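Local coordinates for cytosolic phospholipase A2 delta (Homo sapiens, PDB 5IZ5), which hydrolyses glycerophospholipids at the sn-2 position in a calcium-dependent manner, with a preference for linoleic acid at that position, at residues B[409-412]-B[413-416]; B[594-597]-B[598-602]; B[736-739]-B[740-744]. The protein carries 3 engineered substitutions. All coordinates share one frame; numbering follows the deposited sequence.

Contact 1: residues B[409-412]-B[413-416]; sequences LASY and RREL
The carbonyl oxygen of S411 is gripped twice: by the backbone N-H of E415, with N to O at 2.9 Å and a nearly straight bond of 163°, and by a water that donates to S411 O more weakly at 3.0 Å. This is the i to i+4 ladder of an alpha-helix, here the middle of helix 406-422, and three sister bonds run from R413, R414 and L416 back to L409, A410 and Y412. The water also donates to E415 OE2 over 2.6 Å, so it bridges one turn of the helix. E415 can reach it because its chain is extended, with CG anti to the backbone N (chi1 175°); its other oxygen, OE1, is turned to a salt bridge with R523.

R414 instead folds back along the helix. A bend at chi3 (-52°) lays the guanidinium flat over the preceding turn, with A410 O 3.8 Å from its plane, over the centre of one face of the R414 group. Its NH1 comes to 3.5 Å from A410 CB, where a small methyl leaves room for a broad planar group. R414 NH2 stands 3.0 Å from S411 OG, but the angle is poor for a hydrogen bond, and this hydroxyl, lying beside its own backbone N, bonds with E407 O instead. A hydroxyl short enough to return to the carbonyl four residues back suits a mid-helix serine.

The buried side holds Y412 and L416, apolar surfaces packed against L434 of helix 428-441 and F593 of helix 588-593. The hydroxyl of Y412 is satisfied by S438, while R413, on the exposed side, pairs with E417. The N-H of L416 bonds to Y412 O, and L416 CG packs 3.3 Å from that same oxygen.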
ATOM      1  N   LEU B 409     -29.792  -5.463   0.174  1.00 38.21           N
ATOM      2  CA  LEU B 409     -29.519  -4.151   0.745  1.00 36.55           C
ATOM      3  C   LEU B 409     -29.491  -4.198   2.277  1.00 34.95           C
ATOM      4  O   LEU B 409     -28.607  -3.604   2.911  1.00 34.25           O
ATOM      5  CB  LEU B 409     -30.552  -3.152   0.234  1.00 36.62           C
ATOM      6  CG  LEU B 409     -30.445  -2.845  -1.272  1.00 37.40           C
ATOM      7  CD1 LEU B 409     -31.639  -2.010  -1.698  1.00 38.96           C
ATOM      8  CD2 LEU B 409     -29.148  -2.149  -1.669  1.00 37.53           C
ATOM      9  N   ALA B 410     -30.429  -4.940   2.861  1.00 34.71           N
ATOM     10  CA  ALA B 410     -30.461  -5.170   4.303  1.00 35.20           C
ATOM     11  C   ALA B 410     -29.186  -5.868   4.790  1.00 35.65           C
ATOM     12  O   ALA B 410     -28.623  -5.493   5.823  1.00 35.84           O
ATOM     13  CB  ALA B 410     -31.678  -5.995   4.679  1.00 35.16           C
ATOM     14  N   SER B 411     -28.727  -6.867   4.037  1.00 36.19           N
ATOM     15  CA  SER B 411     -27.485  -7.576   4.362  1.00 37.67           C
ATOM     16  C   SER B 411     -26.288  -6.642   4.347  1.00 37.82           C
ATOM     17  O   SER B 411     -25.413  -6.759   5.204  1.00 36.85           O
ATOM     18  CB  SER B 411     -27.232  -8.733   3.392  1.00 37.54           C
ATOM     19  OG  SER B 411     -28.321  -9.627   3.413  1.00 40.28           O
ATOM     20  N   TYR B 412     -26.234  -5.721   3.382  1.00 37.41           N
ATOM     21  CA  TYR B 412     -25.132  -4.767   3.349  1.00 37.67           C
ATOM     22  C   TYR B 412     -25.126  -3.949   4.630  1.00 37.93           C
ATOM     23  O   TYR B 412     -24.086  -3.782   5.284  1.00 39.26           O
ATOM     24  CB  TYR B 412     -25.213  -3.785   2.163  1.00 39.05           C
ATOM     25  CG  TYR B 412     -25.108  -4.341   0.766  1.00 39.44           C
ATOM     26  CD1 TYR B 412     -24.629  -5.629   0.517  1.00 39.35           C
ATOM     27  CD2 TYR B 412     -25.466  -3.547  -0.324  1.00 38.97           C
ATOM     28  CE1 TYR B 412     -24.534  -6.111  -0.774  1.00 39.32           C
ATOM     29  CE2 TYR B 412     -25.370  -4.021  -1.616  1.00 39.93           C
ATOM     30  CZ  TYR B 412     -24.898  -5.302  -1.833  1.00 40.77           C
ATOM     31  OH  TYR B 412     -24.808  -5.785  -3.111  1.00 40.45           O
ATOM     32  N   ARG B 413     -26.296  -3.427   4.974  1.00 38.59           N
ATOM     33  CA  ARG B 413     -26.431  -2.571   6.137  1.00 39.90           C
ATOM     34  C   ARG B 413     -26.046  -3.300   7.413  1.00 38.98           C
ATOM     35  O   ARG B 413     -25.303  -2.768   8.240  1.00 37.98           O
ATOM     36  CB  ARG B 413     -27.865  -2.050   6.247  1.00 41.37           C
ATOM     37  CG  ARG B 413     -28.068  -1.082   7.404  1.00 44.00           C
ATOM     38  CD  ARG B 413     -27.045   0.031   7.375  1.00 45.56           C
ATOM     39  NE  ARG B 413     -27.687   1.344   7.362  1.00 51.88           N
ATOM     40  CZ  ARG B 413     -27.847   2.140   8.410  1.00 52.26           C
ATOM     41  NH1 ARG B 413     -27.424   1.794   9.611  1.00 59.56           N
ATOM     42  NH2 ARG B 413     -28.444   3.306   8.252  1.00 54.75           N
ATOM     43  N   ARG B 414     -26.543  -4.525   7.545  1.00 37.99           N
ATOM     44  CA  ARG B 414     -26.292  -5.345   8.708  1.00 38.63           C
ATOM     45  C   ARG B 414     -24.806  -5.601   8.834  1.00 37.56           C
ATOM     46  O   ARG B 414     -24.242  -5.423   9.910  1.00 36.88           O
ATOM     47  CB  ARG B 414     -27.059  -6.659   8.620  1.00 39.22           C
ATOM     48  CG  ARG B 414     -28.479  -6.583   9.118  1.00 40.68           C
ATOM     49  CD  ARG B 414     -29.075  -7.962   9.310  1.00 43.24           C
ATOM     50  NE  ARG B 414     -28.924  -8.794   8.113  1.00 43.57           N
ATOM     51  CZ  ARG B 414     -29.848  -8.950   7.165  1.00 45.01           C
ATOM     52  NH1 ARG B 414     -31.032  -8.349   7.240  1.00 44.84           N
ATOM     53  NH2 ARG B 414     -29.587  -9.727   6.123  1.00 47.38           N
ATOM     54  N   GLU B 415     -24.161  -5.966   7.727  1.00 37.27           N
ATOM     55  CA  GLU B 415     -22.729  -6.228   7.760  1.00 36.61           C
ATOM     56  C   GLU B 415     -21.935  -4.975   8.121  1.00 36.52           C
ATOM     57  O   GLU B 415     -21.008  -5.042   8.931  1.00 35.98           O
ATOM     58  CB  GLU B 415     -22.221  -6.829   6.445  1.00 36.44           C
ATOM     59  CG  GLU B 415     -20.701  -6.982   6.426  1.00 36.57           C
ATOM     60  CD  GLU B 415     -20.186  -8.051   5.468  1.00 37.32           C
ATOM     61  OE1 GLU B 415     -18.967  -8.312   5.491  1.00 37.37           O
ATOM     62  OE2 GLU B 415     -20.970  -8.623   4.687  1.00 35.29           O
ATOM     63  N   LEU B 416     -22.292  -3.836   7.532  1.00 35.74           N
ATOM     64  CA  LEU B 416     -21.569  -2.597   7.824  1.00 35.74           C
ATOM     65  C   LEU B 416     -21.785  -2.143   9.276  1.00 34.30           C
ATOM     66  O   LEU B 416     -20.880  -1.584   9.888  1.00 37.14           O
ATOM     67  CB  LEU B 416     -21.963  -1.488   6.836  1.00 35.92           C
ATOM     68  CG  LEU B 416     -21.537  -1.699   5.374  1.00 36.92           C
ATOM     69  CD1 LEU B 416     -22.212  -0.681   4.468  1.00 37.63           C
ATOM     70  CD2 LEU B 416     -20.029  -1.634   5.196  1.00 36.99           C
TER
HETATM   71  O   HOH W   1     -23.149  -7.860   3.548  1.00 39.17           O

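Contact 2: residues B[594-597]-B[598-602]; sequences KGFL and TGRPL
G595 O receives two donors from T598: the hydroxyl OG1 at 2.7 Å and the backbone N at 3.1 Å, the latter nearly straight. Both approach from the same face of the carbonyl plane, a double grip possible because the threonine hydroxyl lies beside its own backbone N (chi1 -57°). The backbone bond closes a type I beta turn from G595 to T598. A second such turn overlaps it, closed by R600 N to L597 O at 3.1 Å, and together they lead the chain away from helix 588-593.

R600 then reaches back to F596. Its CZ stands 4.3 Å from the centre of the F596 ring and only 18° off the normal, a cation-pi contact over one face, with guanidinium and ring planes 49° apart. The exact position of R600 NH1 is doubtful, since it clashes with F596 O. L597 CD1 lies at the edge of the same ring, in its plane, and the L597 side chain also packs against F428, L431 and Y544.

The two turns satisfy G595 O and L597 O locally, while K594 O turns to Y544 OH. The pi face of F596 offers the R600 cation a favourable electrostatic surface, which probably steadies its position.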
ATOM      1  N   LYS B 594     -27.124   6.329  -0.299  1.00 44.47           N
ATOM      2  CA  LYS B 594     -26.612   7.642  -0.693  1.00 47.26           C
ATOM      3  C   LYS B 594     -26.401   8.498   0.550  1.00 44.72           C
ATOM      4  O   LYS B 594     -25.328   9.059   0.766  1.00 45.82           O
ATOM      5  CB  LYS B 594     -27.622   8.302  -1.640  1.00 50.88           C
ATOM      6  CG  LYS B 594     -27.097   9.374  -2.574  1.00 53.86           C
ATOM      7  CD  LYS B 594     -27.131  10.770  -1.968  1.00 57.49           C
ATOM      8  CE  LYS B 594     -27.585  11.804  -2.994  1.00 59.17           C
ATOM      9  NZ  LYS B 594     -26.985  13.150  -2.767  1.00 60.69           N
ATOM     10  N   GLY B 595     -27.428   8.553   1.384  1.00 44.05           N
ATOM     11  CA  GLY B 595     -27.390   9.323   2.616  1.00 44.70           C
ATOM     12  C   GLY B 595     -26.388   8.748   3.598  1.00 44.72           C
ATOM     13  O   GLY B 595     -25.552   9.462   4.149  1.00 42.77           O
ATOM     14  N   PHE B 596     -26.470   7.435   3.786  1.00 44.56           N
ATOM     15  CA  PHE B 596     -25.557   6.698   4.663  1.00 45.38           C
ATOM     16  C   PHE B 596     -24.080   7.014   4.401  1.00 47.53           C
ATOM     17  O   PHE B 596     -23.299   7.208   5.335  1.00 45.06           O
ATOM     18  CB  PHE B 596     -25.818   5.195   4.496  1.00 45.47           C
ATOM     19  CG  PHE B 596     -24.970   4.331   5.381  1.00 45.85           C
ATOM     20  CD1 PHE B 596     -23.729   3.888   4.949  1.00 46.48           C
ATOM     21  CD2 PHE B 596     -25.415   3.953   6.638  1.00 46.35           C
ATOM     22  CE1 PHE B 596     -22.939   3.092   5.758  1.00 47.86           C
ATOM     23  CE2 PHE B 596     -24.632   3.153   7.454  1.00 47.52           C
ATOM     24  CZ  PHE B 596     -23.392   2.719   7.012  1.00 47.85           C
ATOM     25  N   LEU B 597     -23.701   7.064   3.133  1.00 50.22           N
ATOM     26  CA  LEU B 597     -22.296   7.263   2.747  1.00 51.73           C
ATOM     27  C   LEU B 597     -21.794   8.727   2.731  1.00 50.95           C
ATOM     28  O   LEU B 597     -20.602   8.963   2.537  1.00 50.86           O
ATOM     29  CB  LEU B 597     -22.077   6.607   1.375  1.00 54.01           C
ATOM     30  CG  LEU B 597     -20.903   5.629   1.188  1.00 55.80           C
ATOM     31  CD1 LEU B 597     -20.954   4.550   2.260  1.00 56.21           C
ATOM     32  CD2 LEU B 597     -20.957   4.998  -0.195  1.00 55.99           C
ATOM     33  N   THR B 598     -22.675   9.697   2.973  1.00 52.29           N
ATOM     34  CA  THR B 598     -22.389  11.123   2.699  1.00 52.64           C
ATOM     35  C   THR B 598     -21.087  11.652   3.320  1.00 54.26           C
ATOM     36  O   THR B 598     -20.241  12.282   2.658  1.00 54.27           O
ATOM     37  CB  THR B 598     -23.555  11.990   3.209  1.00 52.48           C
ATOM     38  OG1 THR B 598     -24.766  11.556   2.586  1.00 50.33           O
ATOM     39  CG2 THR B 598     -23.335  13.477   2.921  1.00 52.80           C
ATOM     40  N   GLY B 599     -20.920  11.386   4.600  1.00 54.76           N
ATOM     41  CA  GLY B 599     -19.769  11.925   5.319  1.00 59.47           C
ATOM     42  C   GLY B 599     -18.403  11.383   4.894  1.00 60.85           C
ATOM     43  O   GLY B 599     -17.374  12.030   5.111  1.00 61.79           O
ATOM     44  N   ARG B 600     -18.402  10.227   4.234  1.00 59.30           N
ATOM     45  CA  ARG B 600     -17.310   9.268   4.362  1.00 56.70           C
ATOM     46  C   ARG B 600     -16.161   9.335   3.349  1.00 52.13           C
ATOM     47  O   ARG B 600     -16.340   9.735   2.200  1.00 49.30           O
ATOM     48  CB  ARG B 600     -17.937   7.870   4.396  1.00 58.28           C
ATOM     49  CG  ARG B 600     -18.466   7.567   5.782  1.00 60.45           C
ATOM     50  CD  ARG B 600     -19.678   6.669   5.871  1.00 62.84           C
ATOM     51  NE  ARG B 600     -20.055   6.581   7.280  1.00 65.79           N
ATOM     52  CZ  ARG B 600     -21.254   6.238   7.740  1.00 67.92           C
ATOM     53  NH1 ARG B 600     -22.241   5.930   6.913  1.00 71.52           N
ATOM     54  NH2 ARG B 600     -21.466   6.201   9.047  1.00 69.70           N
ATOM     55  N   PRO B 601     -14.958   8.936   3.787  1.00 51.89           N
ATOM     56  CA  PRO B 601     -13.812   8.932   2.878  1.00 52.37           C
ATOM     57  C   PRO B 601     -13.965   7.951   1.724  1.00 53.84           C
ATOM     58  O   PRO B 601     -14.711   6.980   1.819  1.00 53.40           O
ATOM     59  CB  PRO B 601     -12.632   8.543   3.775  1.00 52.46           C
ATOM     60  CG  PRO B 601     -13.214   8.026   5.039  1.00 51.38           C
ATOM     61  CD  PRO B 601     -14.586   8.595   5.173  1.00 50.80           C
ATOM     62  N   LEU B 602     -13.260   8.235   0.639  1.00 54.58           N
ATOM     63  CA  LEU B 602     -13.311   7.419  -0.554  1.00 58.67           C
ATOM     64  C   LEU B 602     -12.548   6.115  -0.366  1.00 57.57           C
ATOM     65  O   LEU B 602     -12.964   5.070  -0.868  1.00 56.81           O
ATOM     66  CB  LEU B 602     -12.698   8.180  -1.734  1.00 60.40           C
ATOM     67  CG  LEU B 602     -13.622   9.144  -2.477  1.00 63.67           C
ATOM     68  CD1 LEU B 602     -12.823   9.915  -3.520  1.00 64.43           C
ATOM     69  CD2 LEU B 602     -14.823   8.438  -3.095  1.00 65.35           C
TER

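Contact 3: residues B[736-739]-B[740-744]; sequences LVNA and SFKDH
A739 and K742 are joined by a backbone hydrogen bond from K742 N back to A739 O three positions earlier, at 3.2 Å; the bond is fairly straight at the hydrogen (164°), although the donor sits above the carbonyl plane. It opens a short helical turn in a loop. S740 O carries the turn onward, accepting D743 N, H744 N and H744 ND1. The imidazole bond is the shortest of the three, 2.7 Å from H744 ND1 to S740 O, and the oxygen lies close to the ring plane, so histidine suits a place where a ring N-H in the plane can reach back to a carbonyl four residues earlier. One water accepts from both A739 N, at 2.8 Å, and F741 N, at 3.1 Å, so it links the two N-H groups.

Charge plays a smaller part. K742 bends at its far end and gives a weak bond from NZ to N738 O, while its CH2 groups run across the N738 amide; N738 ND2 lies 4.0 Å from K742 CG.

Edge contacts come from N738, whose CG is anti to the backbone N (chi1 -173°). That brings N738 OD1 to 3.4 Å from F741 CB and 3.6 Å from F741 CD2, at the edge of the phenyl ring and in its plane; amide and ring are 57° apart. ND2 is occupied by G759 O.

The stretch leaves strand 730-734 of the central mixed sheet and lies along helix 779-794: N738 and F741 rest on L788, F741 meets the ring of Y791, and S740 OG bonds to that tyrosine and to E716. At the other end L736 reaches helix 335-351.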
ATOM      1  N   LEU B 736      -5.767  -3.809 -27.138  1.00 49.95           N
ATOM      2  CA  LEU B 736      -7.150  -4.205 -27.352  1.00 52.38           C
ATOM      3  C   LEU B 736      -7.618  -3.634 -28.686  1.00 53.57           C
ATOM      4  O   LEU B 736      -7.997  -2.468 -28.779  1.00 53.12           O
ATOM      5  CB  LEU B 736      -8.038  -3.731 -26.205  1.00 51.91           C
ATOM      6  CG  LEU B 736      -9.503  -4.174 -26.269  1.00 53.17           C
ATOM      7  CD1 LEU B 736      -9.649  -5.686 -26.380  1.00 53.80           C
ATOM      8  CD2 LEU B 736     -10.224  -3.663 -25.036  1.00 54.28           C
ATOM      9  N   VAL B 737      -7.567  -4.463 -29.722  1.00 56.54           N
ATOM     10  CA  VAL B 737      -7.878  -4.023 -31.076  1.00 57.93           C
ATOM     11  C   VAL B 737      -8.569  -5.144 -31.845  1.00 58.06           C
ATOM     12  O   VAL B 737      -8.230  -6.313 -31.688  1.00 60.22           O
ATOM     13  CB  VAL B 737      -6.598  -3.552 -31.807  1.00 59.47           C
ATOM     14  CG1 VAL B 737      -5.636  -4.711 -32.062  1.00 59.92           C
ATOM     15  CG2 VAL B 737      -6.947  -2.841 -33.107  1.00 61.69           C
ATOM     16  N   ASN B 738      -9.550  -4.778 -32.663  1.00 58.07           N
ATOM     17  CA  ASN B 738     -10.200  -5.712 -33.567  1.00 58.10           C
ATOM     18  C   ASN B 738      -9.608  -5.512 -34.952  1.00 58.40           C
ATOM     19  O   ASN B 738     -10.064  -4.656 -35.710  1.00 60.11           O
ATOM     20  CB  ASN B 738     -11.713  -5.464 -33.590  1.00 59.40           C
ATOM     21  CG  ASN B 738     -12.475  -6.520 -34.378  1.00 59.41           C
ATOM     22  OD1 ASN B 738     -11.939  -7.576 -34.715  1.00 58.81           O
ATOM     23  ND2 ASN B 738     -13.740  -6.242 -34.667  1.00 57.47           N
ATOM     24  N   ALA B 739      -8.565  -6.276 -35.267  1.00 58.95           N
ATOM     25  CA  ALA B 739      -7.914  -6.179 -36.574  1.00 59.04           C
ATOM     26  C   ALA B 739      -8.317  -7.370 -37.447  1.00 58.17           C
ATOM     27  O   ALA B 739      -9.425  -7.385 -37.982  1.00 59.91           O
ATOM     28  CB  ALA B 739      -6.403  -6.077 -36.414  1.00 59.02           C
ATOM     29  N   SER B 740      -7.460  -8.384 -37.549  1.00 58.94           N
ATOM     30  CA  SER B 740      -7.706  -9.502 -38.455  1.00 58.68           C
ATOM     31  C   SER B 740      -8.926 -10.322 -38.023  1.00 60.27           C
ATOM     32  O   SER B 740      -9.526 -11.010 -38.843  1.00 61.18           O
ATOM     33  CB  SER B 740      -6.451 -10.384 -38.580  1.00 59.65           C
ATOM     34  OG  SER B 740      -6.405 -11.376 -37.570  1.00 60.62           O
ATOM     35  N   PHE B 741      -9.304 -10.221 -36.746  1.00 60.29           N
ATOM     36  CA  PHE B 741     -10.477 -10.918 -36.203  1.00 58.09           C
ATOM     37  C   PHE B 741     -11.783 -10.534 -36.882  1.00 60.03           C
ATOM     38  O   PHE B 741     -12.742 -11.295 -36.834  1.00 57.92           O
ATOM     39  CB  PHE B 741     -10.601 -10.651 -34.690  1.00 56.26           C
ATOM     40  CG  PHE B 741     -11.698 -11.434 -34.003  1.00 53.27           C
ATOM     41  CD1 PHE B 741     -11.565 -12.796 -33.791  1.00 52.76           C
ATOM     42  CD2 PHE B 741     -12.844 -10.803 -33.538  1.00 53.25           C
ATOM     43  CE1 PHE B 741     -12.551 -13.519 -33.146  1.00 52.92           C
ATOM     44  CE2 PHE B 741     -13.838 -11.522 -32.887  1.00 53.31           C
ATOM     45  CZ  PHE B 741     -13.693 -12.882 -32.693  1.00 52.91           C
ATOM     46  N   LYS B 742     -11.844  -9.354 -37.490  1.00 65.47           N
ATOM     47  CA  LYS B 742     -13.057  -8.956 -38.218  1.00 70.86           C
ATOM     48  C   LYS B 742     -13.377 -10.010 -39.292  1.00 72.44           C
ATOM     49  O   LYS B 742     -14.534 -10.397 -39.472  1.00 71.07           O
ATOM     50  CB  LYS B 742     -12.888  -7.582 -38.871  1.00 73.32           C
ATOM     51  CG  LYS B 742     -14.048  -6.611 -38.651  1.00 76.33           C
ATOM     52  CD  LYS B 742     -13.634  -5.160 -38.878  1.00 78.44           C
ATOM     53  CE  LYS B 742     -12.338  -4.801 -38.152  1.00 79.42           C
ATOM     54  NZ  LYS B 742     -12.294  -3.390 -37.686  1.00 80.03           N
ATOM     55  N   ASP B 743     -12.329 -10.496 -39.959  1.00 73.06           N
ATOM     56  CA  ASP B 743     -12.467 -11.412 -41.099  1.00 73.43           C
ATOM     57  C   ASP B 743     -12.405 -12.882 -40.691  1.00 74.08           C
ATOM     58  O   ASP B 743     -13.101 -13.713 -41.277  1.00 77.49           O
ATOM     59  CB  ASP B 743     -11.368 -11.157 -42.138  1.00 72.72           C
ATOM     60  CG  ASP B 743     -11.273  -9.708 -42.554  1.00 73.96           C
ATOM     61  OD1 ASP B 743     -12.330  -9.074 -42.761  1.00 73.20           O
ATOM     62  OD2 ASP B 743     -10.136  -9.206 -42.675  1.00 75.19           O
ATOM     63  N   HIS B 744     -11.579 -13.197 -39.691  1.00 72.55           N
ATOM     64  CA  HIS B 744     -11.212 -14.579 -39.385  1.00 72.53           C
ATOM     65  C   HIS B 744     -11.826 -15.070 -38.082  1.00 72.56           C
ATOM     66  O   HIS B 744     -11.762 -14.387 -37.066  1.00 73.10           O
ATOM     67  CB  HIS B 744      -9.687 -14.708 -39.302  1.00 73.38           C
ATOM     68  CG  HIS B 744      -8.981 -14.165 -40.501  1.00 74.83           C
ATOM     69  ND1 HIS B 744      -8.931 -12.817 -40.768  1.00 76.34           N
ATOM     70  CD2 HIS B 744      -8.308 -14.774 -41.506  1.00 76.05           C
ATOM     71  CE1 HIS B 744      -8.258 -12.614 -41.887  1.00 76.39           C
ATOM     72  NE2 HIS B 744      -7.867 -13.786 -42.354  1.00 77.31           N
TER
HETATM   73  O   HOH W   2      -7.772  -8.885 -34.447  1.00 53.58           O

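All three contacts belong to the PLA2c catalytic region and follow in order along the chain, but they form two groups. Contacts 1 and 2, with centres about 15 Å apart, touch: F596 meets L416 and R413, whose NH2 is 3.5 Å from F596 CD2, and L416 lies on the opposite side of the ring plane from R600. Helix 406-422 and the loop after helix 588-593 are thereby joined, both beside helix 428-441. Contact 3 sits about 44 Å from either centre, at the end of a strand of the mixed sheet. Both groups lie away from the nucleophile S365 and from D651, the probable proton acceptor.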